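Local coordinates for lipoprotein (Colwellia psychrerythraea, PDB 3O0Y), which is of unknown function but belongs to the DUF885 family, a branch of the peptidase MA clan, and is probably tethered to a membrane as a lipoprotein, at residues L83-S87 and T113-A117; N104-V108 and A596-N601; V108-L112 and L460-Y466; Q294-S298 and Y466-T470. All blocks are in the same frame, centred on the assembly; numbering follows the deposited sequence.

Contact 1: residues L83-S87 and T113-A117; sequences LLSIS and TRYFA
Leu83 reaches across to Phe116, the two chains crossing obliquely with Leu83 CD1 lying 3.7 Å from Phe116 CB. The same methyl sits close to the backbone O of Phe116, a buried acceptor for which the model holds no partner. Ala117 is small enough to let the helices close up: its CB rests 3.8 Å from Leu84 CB and also touches Leu83 CB. Leu84 and Arg114 run alongside each other in the same direction. Leu84 CG is anti to the backbone N (chi1 -170°), which carries CD1 to the aliphatic CD of Arg114; the charged end of that arginine continues to a salt bridge with Asp290. At the other end Ile86 and Thr113 meet at about a right angle, methyl CG2 against methyl CG2 at 4.0 Å. Packing is tight beside them, with Ser87 CB 3.0 Å from Thr113 OG1. Both hydroxyls turn to the backbone of helix 100-117, Ser87 OG to Ala110 O and Thr113 OG1 to Met109 O. The segments belong to consecutive helices, 73-92 and 100-117, paired as an antiparallel hairpin; where 83-87 and 113-117 face each other the segment axes approach to 8.0 Å, at an angle of 156°. Helix 27-44 packs on Ile86, Thr113 and Phe116, while Arg114 leans on helix 284-296.

Contact 2: residues N104-V108 and A596-N601; sequences NNQQV and AVLSRN
Arg600 uses two guanidinium nitrogens on a single oxygen, Gln107 OE1, and one of those nitrogens again on Asn104 OD1. NH2 of Arg600 stands 3.0 Å from Gln107 OE1, in the carbonyl plane and on a lone pair, whereas NH1 of Arg600, at 2.9 Å from the same OE1, comes in above that plane. The oxygen itself lies at the guanidinium edge, in its plane. The bond from Arg600 NH1 to Asn104 OD1 is shorter, 2.8 Å, and fairly straight at 162°; the guanidinium and the Asn104 amide are nearly coplanar there. The other half of that amide is used as well: Asn104 ND2 donates to a lone pair of Asn601 OD1 at 2.9 Å, though with a more bent angle of 131°. Asn104 thus accepts from one residue and donates to the next helical position.

The two segments run antiparallel, on helices 100-117 and 595-608; the axes of segments 104-108 and 596-601 come no nearer than 11.2 Å, a spacing spanned by polar side chains from both helices. Val597 packs against the same residues: its CG1 lies 3.8 Å from Asn104 CG, and its CG2 meets Val108 CG2 and the amide carbon of Gln107. A leucine in place of Arg600 would probably leave Gln107 OE1 and Asn104 OD1 without these donors and free the Gln107 amide to turn. Arg600 and Asn601 also touch Ile100, one turn before Asn104 on the partner helix.

Contact 3: residues V108-L112 and L460-Y466; sequences VMAGL and LRRIAPY
Leu112 enters the bend of segment 460-466 with its CB directed at it. CG stands anti to the carbonyl carbon (chi1 -81°), and this sends the branch point against Tyr466, 3.5 Å from the OH. There the two methyls part. CD2 goes to the tyrosine, 3.8 Å from Tyr466 CE2 and in an oblique approach to the ring, and also reaches Pro465 CD. CD1 takes the other way, to Ala464 CB at 3.8 Å and to the backbone O of Leu460 at 3.7 Å. One turn earlier Val108 CG1 meets the edge of the same ring, close to its plane, while Val108 CG2 lies 4.2 Å above the centre of the Arg461 guanidinium. The arginine's NH1 is held by Asn105 OD1. Met109, bent at chi2 and chi3, brings SD within 3.9 Å of both Leu460 CB and Arg461 CG. The contact therefore packs one face of helix 100-117 against the short, weakly bonded helix 459-462 and the turn leading to helix 467-483. Helix 27-44 closes one flank, with Tyr35 on Met109 and Ala38 on Leu460, and Pro594 packs on Val108 and Tyr466.

Contact 4: residues Q294-S298 and Y466-T470; sequences QLGDS and YNAYT
The side-chain amide of Asn467 meets Leu295 at its edge: Leu295 O lies in the amide plane, 2.9 Å from Asn467 ND2, and the N-H points at it almost exactly straight (179°). Seen from the carbonyl, the donor is tilted 23° out of plane. With chi1 at -170° the side chain of Asn467 extends away from its own backbone N, and the amide reaches the end of helix 284-296, while Asn467 CB rests 4.0 Å from Leu295 CD2. The amide nitrogen has a second acceptor in Gln552 O. The Tyr469 ring has Thr470 OG1 in plane at its edge; that hydroxyl and Thr470 N both donate to Tyr466 O in the opening turn of helix 467-483.

Ala468 packs its CB 3.5 Å from Asp297 CB and close to Gly296 O. Asp297 has positive phi, and with it the chain leaves helix 284-296. Two waters link the segments. One accepts from Asn467 N at 2.8 Å and also lies at Gln294 O; the other donates to Asp297 OD2 at 2.7 Å and takes a weak bond from Tyr469 N. An alanine in place of Asn467 would probably leave Leu295 O and Gln552 O without their shared donor.

The carboxyl end of one helix thus faces the amino end of another, its carbonyls answered by an amide and water. The negative charge of Asp297, also bonded to Met595 N, is likely to be favoured beside that amino end.

How the contacts relate
Helix 100-117 carries three of the contacts, in the order 2, 3, 1 from its N-terminal end: the centres of contacts 2 and 3 are about 10 Å apart, those of contacts 1 and 3 about 11 Å. Val108 serves both contact 2 and contact 3, and Phe116 of contact 1 packs on Pro465 of contact 3. Contact 4 continues from contact 3 through Tyr466, with centres again about 11 Å apart, and touches contact 1 where Tyr115 packs on Gln294 and Leu295. Contact 4 lies nearest the middle of the chain, about 11 Å from its centre. Thr470 there packs on His444, but no catalytic or ligand role is established for this region.

Contact 1: residues L83-S87 and T113-A117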
loop_
_atom_site.group_PDB
_atom_site.type_symbol
_atom_site.label_atom_id
_atom_site.label_comp_id
_atom_site.label_asym_id
_atom_site.label_seq_id
_atom_site.Cartn_x
_atom_site.Cartn_y
_atom_site.Cartn_z
ATOM N N LEU A 83 2.725 -17.803 -13.588
ATOM C CA LEU A 83 3.327 -17.603 -12.279
ATOM C C LEU A 83 3.119 -18.833 -11.400
ATOM O O LEU A 83 3.963 -19.172 -10.625
ATOM C CB LEU A 83 2.760 -16.357 -11.605
ATOM C CG LEU A 83 3.185 -15.086 -12.341
ATOM C CD1 LEU A 83 2.181 -13.987 -11.922
ATOM C CD2 LEU A 83 4.596 -14.753 -11.946
ATOM N N LEU A 84 1.969 -19.459 -11.458
ATOM C CA LEU A 84 1.711 -20.670 -10.644
ATOM C C LEU A 84 2.662 -21.826 -11.085
ATOM O O LEU A 84 3.241 -22.528 -10.276
ATOM C CB LEU A 84 0.224 -21.074 -10.789
ATOM C CG LEU A 84 -0.179 -22.167 -9.804
ATOM C CD1 LEU A 84 0.082 -21.714 -8.334
ATOM C CD2 LEU A 84 -1.661 -22.553 -9.982
ATOM N N SER A 85 2.868 -21.969 -12.380
ATOM C CA SER A 85 3.808 -22.966 -12.921
ATOM C C SER A 85 5.215 -22.704 -12.412
ATOM O O SER A 85 5.876 -23.598 -11.942
ATOM C CB SER A 85 3.827 -22.913 -14.434
ATOM O OG SER A 85 2.574 -23.490 -14.811
ATOM N N ILE A 86 5.600 -21.441 -12.430
ATOM C CA ILE A 86 6.913 -21.065 -11.912
ATOM C C ILE A 86 7.040 -21.402 -10.418
ATOM O O ILE A 86 8.037 -21.975 -9.999
ATOM C CB ILE A 86 7.253 -19.599 -12.172
ATOM C CG1 ILE A 86 7.514 -19.330 -13.650
ATOM C CG2 ILE A 86 8.468 -19.161 -11.384
ATOM C CD1 ILE A 86 7.520 -17.848 -13.977
ATOM N N SER A 87 6.021 -21.055 -9.627
ATOM C CA SER A 87 5.995 -21.317 -8.215
ATOM C C SER A 87 6.164 -22.798 -7.947
ATOM O O SER A 87 6.947 -23.183 -7.114
ATOM C CB SER A 87 4.639 -20.837 -7.632
ATOM O OG SER A 87 4.571 -21.048 -6.262
ATOM N N THR A 113 5.668 -15.956 -6.088
ATOM C CA THR A 113 5.075 -16.292 -7.361
ATOM C C THR A 113 3.648 -16.835 -7.139
ATOM O O THR A 113 2.707 -16.596 -7.927
ATOM C CB THR A 113 5.957 -17.214 -8.180
ATOM O OG1 THR A 113 6.388 -18.354 -7.400
ATOM C CG2 THR A 113 7.185 -16.449 -8.738
ATOM N N ARG A 114 3.445 -17.577 -6.047
ATOM C CA ARG A 114 2.069 -18.008 -5.684
ATOM C C ARG A 114 1.177 -16.807 -5.263
ATOM O O ARG A 114 0.014 -16.755 -5.606
ATOM C CB ARG A 114 2.088 -19.032 -4.558
ATOM C CG ARG A 114 0.779 -19.311 -3.827
ATOM C CD ARG A 114 -0.386 -19.838 -4.677
ATOM N NE ARG A 114 -1.573 -19.986 -3.831
ATOM C CZ ARG A 114 -2.335 -18.979 -3.411
ATOM N NH1 ARG A 114 -2.075 -17.707 -3.816
ATOM N NH2 ARG A 114 -3.322 -19.243 -2.581
ATOM N N TYR A 115 1.761 -15.833 -4.597
ATOM C CA TYR A 115 1.026 -14.644 -4.196
ATOM C C TYR A 115 0.540 -13.916 -5.446
ATOM O O TYR A 115 -0.628 -13.564 -5.536
ATOM C CB TYR A 115 1.954 -13.724 -3.428
ATOM C CG TYR A 115 1.408 -12.386 -3.039
ATOM C CD1 TYR A 115 0.506 -12.262 -2.008
ATOM C CD2 TYR A 115 1.866 -11.208 -3.646
ATOM C CE1 TYR A 115 0.095 -11.033 -1.555
ATOM C CE2 TYR A 115 1.464 -9.964 -3.177
ATOM C CZ TYR A 115 0.565 -9.886 -2.150
ATOM O OH TYR A 115 0.178 -8.690 -1.665
ATOM N N PHE A 116 1.369 -13.779 -6.460
ATOM C CA PHE A 116 0.939 -13.132 -7.717
ATOM C C PHE A 116 0.119 -14.017 -8.653
ATOM O O PHE A 116 -0.546 -13.479 -9.472
ATOM C CB PHE A 116 2.095 -12.592 -8.450
ATOM C CG PHE A 116 2.785 -11.450 -7.747
ATOM C CD1 PHE A 116 2.056 -10.278 -7.423
ATOM C CD2 PHE A 116 4.106 -11.548 -7.360
ATOM C CE1 PHE A 116 2.678 -9.241 -6.684
ATOM C CE2 PHE A 116 4.741 -10.546 -6.699
ATOM C CZ PHE A 116 4.025 -9.374 -6.348
ATOM N N ALA A 117 0.160 -15.339 -8.480
ATOM C CA ALA A 117 -0.770 -16.219 -9.187
ATOM C C ALA A 117 -2.172 -16.123 -8.623
ATOM O O ALA A 117 -3.124 -16.461 -9.329
ATOM C CB ALA A 117 -0.290 -17.739 -9.147
#

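Contact 2: residues N104-V108 and A596-N601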
loop_
_atom_site.group_PDB
_atom_site.type_symbol
_atom_site.label_atom_id
_atom_site.label_comp_id
_atom_site.label_asym_id
_atom_site.label_seq_id
_atom_site.Cartn_x
_atom_site.Cartn_y
_atom_site.Cartn_z
ATOM N N ASN A 104 16.370 -19.633 1.680
ATOM C CA ASN A 104 15.308 -18.657 1.895
ATOM C C ASN A 104 14.840 -18.039 0.537
ATOM O O ASN A 104 13.694 -17.713 0.382
ATOM C CB ASN A 104 15.801 -17.513 2.784
ATOM C CG ASN A 104 15.817 -17.871 4.261
ATOM O OD1 ASN A 104 15.316 -18.934 4.680
ATOM N ND2 ASN A 104 16.472 -16.994 5.066
ATOM N N ASN A 105 15.750 -17.812 -0.410
ATOM C CA ASN A 105 15.340 -17.349 -1.731
ATOM C C ASN A 105 14.324 -18.300 -2.355
ATOM O O ASN A 105 13.361 -17.845 -2.929
ATOM C CB ASN A 105 16.521 -17.194 -2.680
ATOM C CG ASN A 105 17.373 -15.961 -2.406
ATOM O OD1 ASN A 105 16.914 -15.022 -1.816
ATOM N ND2 ASN A 105 18.620 -15.954 -2.946
ATOM N N GLN A 106 14.554 -19.610 -2.245
ATOM C CA GLN A 106 13.631 -20.579 -2.807
ATOM C C GLN A 106 12.282 -20.474 -2.176
ATOM O O GLN A 106 11.266 -20.476 -2.873
ATOM C CB GLN A 106 14.172 -22.016 -2.645
ATOM C CG GLN A 106 13.236 -23.040 -3.259
ATOM C CD GLN A 106 13.858 -24.447 -3.178
ATOM O OE1 GLN A 106 14.689 -24.708 -2.299
ATOM N NE2 GLN A 106 13.588 -25.267 -4.153
ATOM N N GLN A 107 12.251 -20.462 -0.853
ATOM C CA GLN A 107 10.974 -20.405 -0.131
ATOM C C GLN A 107 10.244 -19.105 -0.383
ATOM O O GLN A 107 9.019 -19.114 -0.710
ATOM C CB GLN A 107 11.185 -20.606 1.348
ATOM C CG GLN A 107 9.877 -20.570 2.134
ATOM C CD GLN A 107 10.043 -21.082 3.593
ATOM O OE1 GLN A 107 11.072 -21.677 3.902
ATOM N NE2 GLN A 107 9.000 -20.904 4.451
ATOM N N VAL A 108 10.948 -17.983 -0.308
ATOM C CA VAL A 108 10.331 -16.696 -0.564
ATOM C C VAL A 108 9.870 -16.585 -2.016
ATOM O O VAL A 108 8.765 -16.148 -2.310
ATOM C CB VAL A 108 11.233 -15.528 -0.220
ATOM C CG1 VAL A 108 10.593 -14.192 -0.649
ATOM C CG2 VAL A 108 11.548 -15.618 1.281
ATOM N N ALA A 596 7.339 -16.709 8.630
ATOM C CA ALA A 596 8.065 -17.953 8.873
ATOM C C ALA A 596 9.560 -17.776 8.546
ATOM O O ALA A 596 10.415 -18.302 9.266
ATOM C CB ALA A 596 7.487 -19.080 8.049
ATOM N N VAL A 597 9.873 -16.970 7.534
ATOM C CA VAL A 597 11.251 -16.753 7.158
ATOM C C VAL A 597 11.905 -15.760 8.139
ATOM O O VAL A 597 13.066 -15.940 8.520
ATOM C CB VAL A 597 11.354 -16.241 5.712
ATOM C CG1 VAL A 597 12.778 -15.825 5.385
ATOM C CG2 VAL A 597 10.880 -17.311 4.738
ATOM N N LEU A 598 11.197 -14.702 8.498
ATOM C CA LEU A 598 11.699 -13.779 9.527
ATOM C C LEU A 598 12.032 -14.601 10.810
ATOM O O LEU A 598 13.093 -14.408 11.392
ATOM C CB LEU A 598 10.655 -12.699 9.825
ATOM C CG LEU A 598 11.079 -11.677 10.913
ATOM C CD1 LEU A 598 12.398 -10.973 10.568
ATOM C CD2 LEU A 598 9.932 -10.654 11.122
ATOM N N SER A 599 11.175 -15.562 11.189
ATOM C CA SER A 599 11.444 -16.324 12.456
ATOM C C SER A 599 12.724 -17.165 12.268
ATOM O O SER A 599 13.515 -17.286 13.194
ATOM C CB SER A 599 10.308 -17.254 12.914
ATOM O OG SER A 599 9.081 -16.494 12.941
ATOM N N ARG A 600 12.845 -17.791 11.102
ATOM C CA ARG A 600 14.047 -18.594 10.800
ATOM C C ARG A 600 15.316 -17.758 10.879
ATOM O O ARG A 600 16.341 -18.221 11.418
ATOM C CB ARG A 600 13.956 -19.240 9.405
ATOM C CG ARG A 600 15.270 -19.894 9.034
ATOM C CD ARG A 600 15.209 -20.488 7.618
ATOM N NE ARG A 600 14.046 -21.341 7.566
ATOM C CZ ARG A 600 13.200 -21.431 6.553
ATOM N NH1 ARG A 600 13.357 -20.717 5.433
ATOM N NH2 ARG A 600 12.183 -22.269 6.662
ATOM N N ASN A 601 15.260 -16.520 10.354
ATOM C CA ASN A 601 16.447 -15.633 10.405
ATOM C C ASN A 601 16.786 -15.172 11.824
ATOM O O ASN A 601 17.969 -15.123 12.230
ATOM C CB ASN A 601 16.289 -14.421 9.460
ATOM C CG ASN A 601 16.363 -14.839 8.004
ATOM O OD1 ASN A 601 16.931 -15.908 7.702
ATOM N ND2 ASN A 601 15.890 -13.974 7.076
#

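Contact 3: residues V108-L112 and L460-Y466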
loop_
_atom_site.group_PDB
_atom_site.type_symbol
_atom_site.label_atom_id
_atom_site.label_comp_id
_atom_site.label_asym_id
_atom_site.label_seq_id
_atom_site.Cartn_x
_atom_site.Cartn_y
_atom_site.Cartn_z
ATOM N N VAL A 108 10.948 -17.983 -0.308
ATOM C CA VAL A 108 10.331 -16.696 -0.564
ATOM C C VAL A 108 9.870 -16.585 -2.016
ATOM O O VAL A 108 8.765 -16.148 -2.310
ATOM C CB VAL A 108 11.233 -15.528 -0.220
ATOM C CG1 VAL A 108 10.593 -14.192 -0.649
ATOM C CG2 VAL A 108 11.548 -15.618 1.281
ATOM N N MET A 109 10.713 -16.962 -2.970
ATOM C CA MET A 109 10.290 -16.798 -4.325
ATOM C C MET A 109 9.139 -17.750 -4.744
ATOM O O MET A 109 8.333 -17.358 -5.576
ATOM C CB MET A 109 11.459 -16.924 -5.297
ATOM C CG MET A 109 12.408 -15.766 -5.216
ATOM S SD MET A 109 11.795 -14.156 -5.787
ATOM C CE MET A 109 11.365 -14.610 -7.518
ATOM N N ALA A 110 9.100 -18.968 -4.216
ATOM C CA ALA A 110 7.908 -19.870 -4.434
ATOM C C ALA A 110 6.660 -19.175 -3.863
ATOM O O ALA A 110 5.588 -19.170 -4.474
ATOM C CB ALA A 110 8.116 -21.289 -3.796
ATOM N N GLY A 111 6.817 -18.551 -2.694
ATOM C CA GLY A 111 5.663 -17.849 -2.041
ATOM C C GLY A 111 5.206 -16.645 -2.834
ATOM O O GLY A 111 4.034 -16.416 -2.957
ATOM N N LEU A 112 6.153 -15.834 -3.313
ATOM C CA LEU A 112 5.809 -14.635 -4.032
ATOM C C LEU A 112 5.170 -14.926 -5.362
ATOM O O LEU A 112 4.201 -14.295 -5.760
ATOM C CB LEU A 112 7.000 -13.700 -4.234
ATOM C CG LEU A 112 7.459 -12.787 -3.192
ATOM C CD1 LEU A 112 8.752 -12.084 -3.624
ATOM C CD2 LEU A 112 6.302 -11.798 -2.928
ATOM N N LEU A 460 12.655 -9.716 -7.423
ATOM C CA LEU A 460 11.357 -9.590 -6.789
ATOM C C LEU A 460 11.435 -9.578 -5.250
ATOM O O LEU A 460 10.563 -8.996 -4.579
ATOM C CB LEU A 460 10.451 -10.742 -7.233
ATOM C CG LEU A 460 9.868 -10.624 -8.654
ATOM C CD1 LEU A 460 8.904 -11.842 -8.962
ATOM C CD2 LEU A 460 9.151 -9.301 -8.911
ATOM N N ARG A 461 12.520 -10.122 -4.711
ATOM C CA ARG A 461 12.777 -10.013 -3.291
ATOM C C ARG A 461 13.143 -8.627 -2.820
ATOM O O ARG A 461 12.894 -8.298 -1.648
ATOM C CB ARG A 461 13.852 -10.969 -2.789
ATOM C CG ARG A 461 13.260 -12.406 -2.638
ATOM C CD ARG A 461 14.117 -13.198 -1.651
ATOM N NE ARG A 461 14.141 -12.650 -0.284
ATOM C CZ ARG A 461 14.870 -13.112 0.709
ATOM N NH1 ARG A 461 15.716 -14.149 0.572
ATOM N NH2 ARG A 461 14.806 -12.526 1.894
ATOM N N ARG A 462 13.668 -7.804 -3.708
ATOM C CA ARG A 462 13.997 -6.449 -3.361
ATOM C C ARG A 462 12.785 -5.500 -3.237
ATOM O O ARG A 462 12.870 -4.462 -2.592
ATOM C CB ARG A 462 15.041 -5.838 -4.307
ATOM C CG ARG A 462 16.308 -6.612 -4.305
ATOM C CD ARG A 462 17.207 -6.270 -5.407
ATOM N NE ARG A 462 17.651 -4.891 -5.303
ATOM C CZ ARG A 462 18.322 -4.244 -6.267
ATOM N NH1 ARG A 462 18.672 -4.879 -7.383
ATOM N NH2 ARG A 462 18.739 -3.006 -6.085
ATOM N N ILE A 463 11.674 -5.869 -3.838
ATOM C CA ILE A 463 10.420 -5.098 -3.815
ATOM C C ILE A 463 9.226 -5.900 -3.289
ATOM O O ILE A 463 8.059 -5.539 -3.536
ATOM C CB ILE A 463 10.063 -4.610 -5.217
ATOM C CG1 ILE A 463 10.005 -5.764 -6.216
ATOM C CG2 ILE A 463 11.173 -3.630 -5.722
ATOM C CD1 ILE A 463 9.120 -5.440 -7.515
ATOM N N ALA A 464 9.497 -7.002 -2.596
ATOM C CA ALA A 464 8.467 -7.981 -2.222
ATOM C C ALA A 464 7.405 -7.259 -1.399
ATOM O O ALA A 464 7.756 -6.650 -0.391
ATOM C CB ALA A 464 9.145 -9.106 -1.337
ATOM N N PRO A 465 6.118 -7.352 -1.780
ATOM C CA PRO A 465 5.076 -6.594 -1.077
ATOM C C PRO A 465 4.356 -7.503 -0.082
ATOM O O PRO A 465 3.199 -7.950 -0.431
ATOM C CB PRO A 465 4.041 -6.333 -2.153
ATOM C CG PRO A 465 4.235 -7.374 -3.127
ATOM C CD PRO A 465 5.612 -7.932 -3.024
ATOM N N TYR A 466 5.061 -8.078 0.857
ATOM C CA TYR A 466 4.516 -8.788 2.004
ATOM C C TYR A 466 3.792 -7.778 2.951
ATOM O O TYR A 466 4.419 -7.072 3.732
ATOM C CB TYR A 466 5.642 -9.496 2.745
ATOM C CG TYR A 466 6.057 -10.751 2.047
ATOM C CD1 TYR A 466 5.205 -11.857 2.041
ATOM C CD2 TYR A 466 7.258 -10.840 1.341
ATOM C CE1 TYR A 466 5.549 -13.016 1.325
ATOM C CE2 TYR A 466 7.568 -12.005 0.656
ATOM C CZ TYR A 466 6.756 -13.055 0.670
ATOM O OH TYR A 466 7.120 -14.239 0.006
#

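Contact 4: residues Q294-S298 and Y466-T470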
loop_
_atom_site.group_PDB
_atom_site.type_symbol
_atom_site.label_atom_id
_atom_site.label_comp_id
_atom_site.label_asym_id
_atom_site.label_seq_id
_atom_site.Cartn_x
_atom_site.Cartn_y
_atom_site.Cartn_z
ATOM N N GLN A 294 -2.541 -14.479 2.793
ATOM C CA GLN A 294 -1.696 -13.678 1.918
ATOM C C GLN A 294 -1.432 -12.273 2.447
ATOM O O GLN A 294 -0.357 -11.719 2.208
ATOM C CB GLN A 294 -2.323 -13.539 0.513
ATOM C CG GLN A 294 -2.564 -14.829 -0.277
ATOM C CD GLN A 294 -1.436 -15.772 -0.342
ATOM O OE1 GLN A 294 -0.248 -15.399 -0.526
ATOM N NE2 GLN A 294 -1.782 -17.063 -0.179
ATOM N N LEU A 295 -2.447 -11.675 3.050
ATOM C CA LEU A 295 -2.352 -10.278 3.501
ATOM C C LEU A 295 -2.191 -10.121 5.019
ATOM O O LEU A 295 -1.673 -9.102 5.519
ATOM C CB LEU A 295 -3.573 -9.514 2.950
ATOM C CG LEU A 295 -3.688 -9.435 1.415
ATOM C CD1 LEU A 295 -5.039 -8.786 1.039
ATOM C CD2 LEU A 295 -2.462 -8.629 0.833
ATOM N N GLY A 296 -2.685 -11.075 5.803
ATOM C CA GLY A 296 -2.384 -11.088 7.215
ATOM C C GLY A 296 -1.239 -11.932 7.641
ATOM O O GLY A 296 -0.855 -11.869 8.811
ATOM N N ASP A 297 -0.705 -12.739 6.718
ATOM C CA ASP A 297 0.322 -13.749 6.968
ATOM C C ASP A 297 0.007 -14.587 8.216
ATOM O O ASP A 297 0.823 -14.747 9.137
ATOM C CB ASP A 297 1.692 -13.036 7.078
ATOM C CG ASP A 297 2.877 -13.948 6.823
ATOM O OD1 ASP A 297 2.708 -15.178 6.639
ATOM O OD2 ASP A 297 4.010 -13.414 6.930
ATOM N N SER A 298 -1.228 -15.091 8.260
ATOM C CA SER A 298 -1.697 -15.827 9.360
ATOM C C SER A 298 -2.538 -17.046 8.900
ATOM O O SER A 298 -3.222 -17.003 7.861
ATOM C CB SER A 298 -2.522 -14.931 10.287
ATOM O OG SER A 298 -3.021 -15.631 11.484
ATOM N N TYR A 466 5.061 -8.078 0.857
ATOM C CA TYR A 466 4.516 -8.788 2.004
ATOM C C TYR A 466 3.792 -7.778 2.951
ATOM O O TYR A 466 4.419 -7.072 3.732
ATOM C CB TYR A 466 5.642 -9.496 2.745
ATOM C CG TYR A 466 6.057 -10.751 2.047
ATOM C CD1 TYR A 466 5.205 -11.857 2.041
ATOM C CD2 TYR A 466 7.258 -10.840 1.341
ATOM C CE1 TYR A 466 5.549 -13.016 1.325
ATOM C CE2 TYR A 466 7.568 -12.005 0.656
ATOM C CZ TYR A 466 6.756 -13.055 0.670
ATOM O OH TYR A 466 7.120 -14.239 0.006
ATOM N N ASN A 467 2.502 -7.748 2.892
ATOM C CA ASN A 467 1.710 -6.756 3.641
ATOM C C ASN A 467 1.929 -6.811 5.160
ATOM O O ASN A 467 2.016 -5.760 5.806
ATOM C CB ASN A 467 0.211 -7.009 3.296
ATOM C CG ASN A 467 -0.711 -5.952 3.785
ATOM O OD1 ASN A 467 -0.647 -4.802 3.359
ATOM N ND2 ASN A 467 -1.660 -6.355 4.626
ATOM N N ALA A 468 1.955 -8.012 5.766
ATOM C CA ALA A 468 2.084 -8.132 7.203
ATOM C C ALA A 468 3.462 -7.664 7.630
ATOM O O ALA A 468 3.594 -6.903 8.579
ATOM C CB ALA A 468 1.790 -9.551 7.665
ATOM N N TYR A 469 4.458 -8.005 6.860
ATOM C CA TYR A 469 5.822 -7.507 7.143
ATOM C C TYR A 469 5.884 -5.984 7.044
ATOM O O TYR A 469 6.450 -5.301 7.903
ATOM C CB TYR A 469 6.858 -8.164 6.216
ATOM C CG TYR A 469 8.253 -7.653 6.431
ATOM C CD1 TYR A 469 9.173 -8.321 7.168
ATOM C CD2 TYR A 469 8.631 -6.490 5.800
ATOM C CE1 TYR A 469 10.452 -7.825 7.338
ATOM C CE2 TYR A 469 9.884 -5.953 6.006
ATOM C CZ TYR A 469 10.794 -6.637 6.716
ATOM O OH TYR A 469 12.083 -6.116 6.879
ATOM N N THR A 470 5.435 -5.476 5.922
ATOM C CA THR A 470 5.577 -4.084 5.524
ATOM C C THR A 470 4.754 -3.176 6.437
ATOM O O THR A 470 5.325 -2.205 6.965
ATOM C CB THR A 470 5.274 -3.841 4.021
ATOM O OG1 THR A 470 6.104 -4.731 3.251
ATOM C CG2 THR A 470 5.593 -2.344 3.660
HETATM O O HOH W 1 1.109 -9.403 1.103
HETATM O O HOH W 2 4.905 -11.076 5.908
#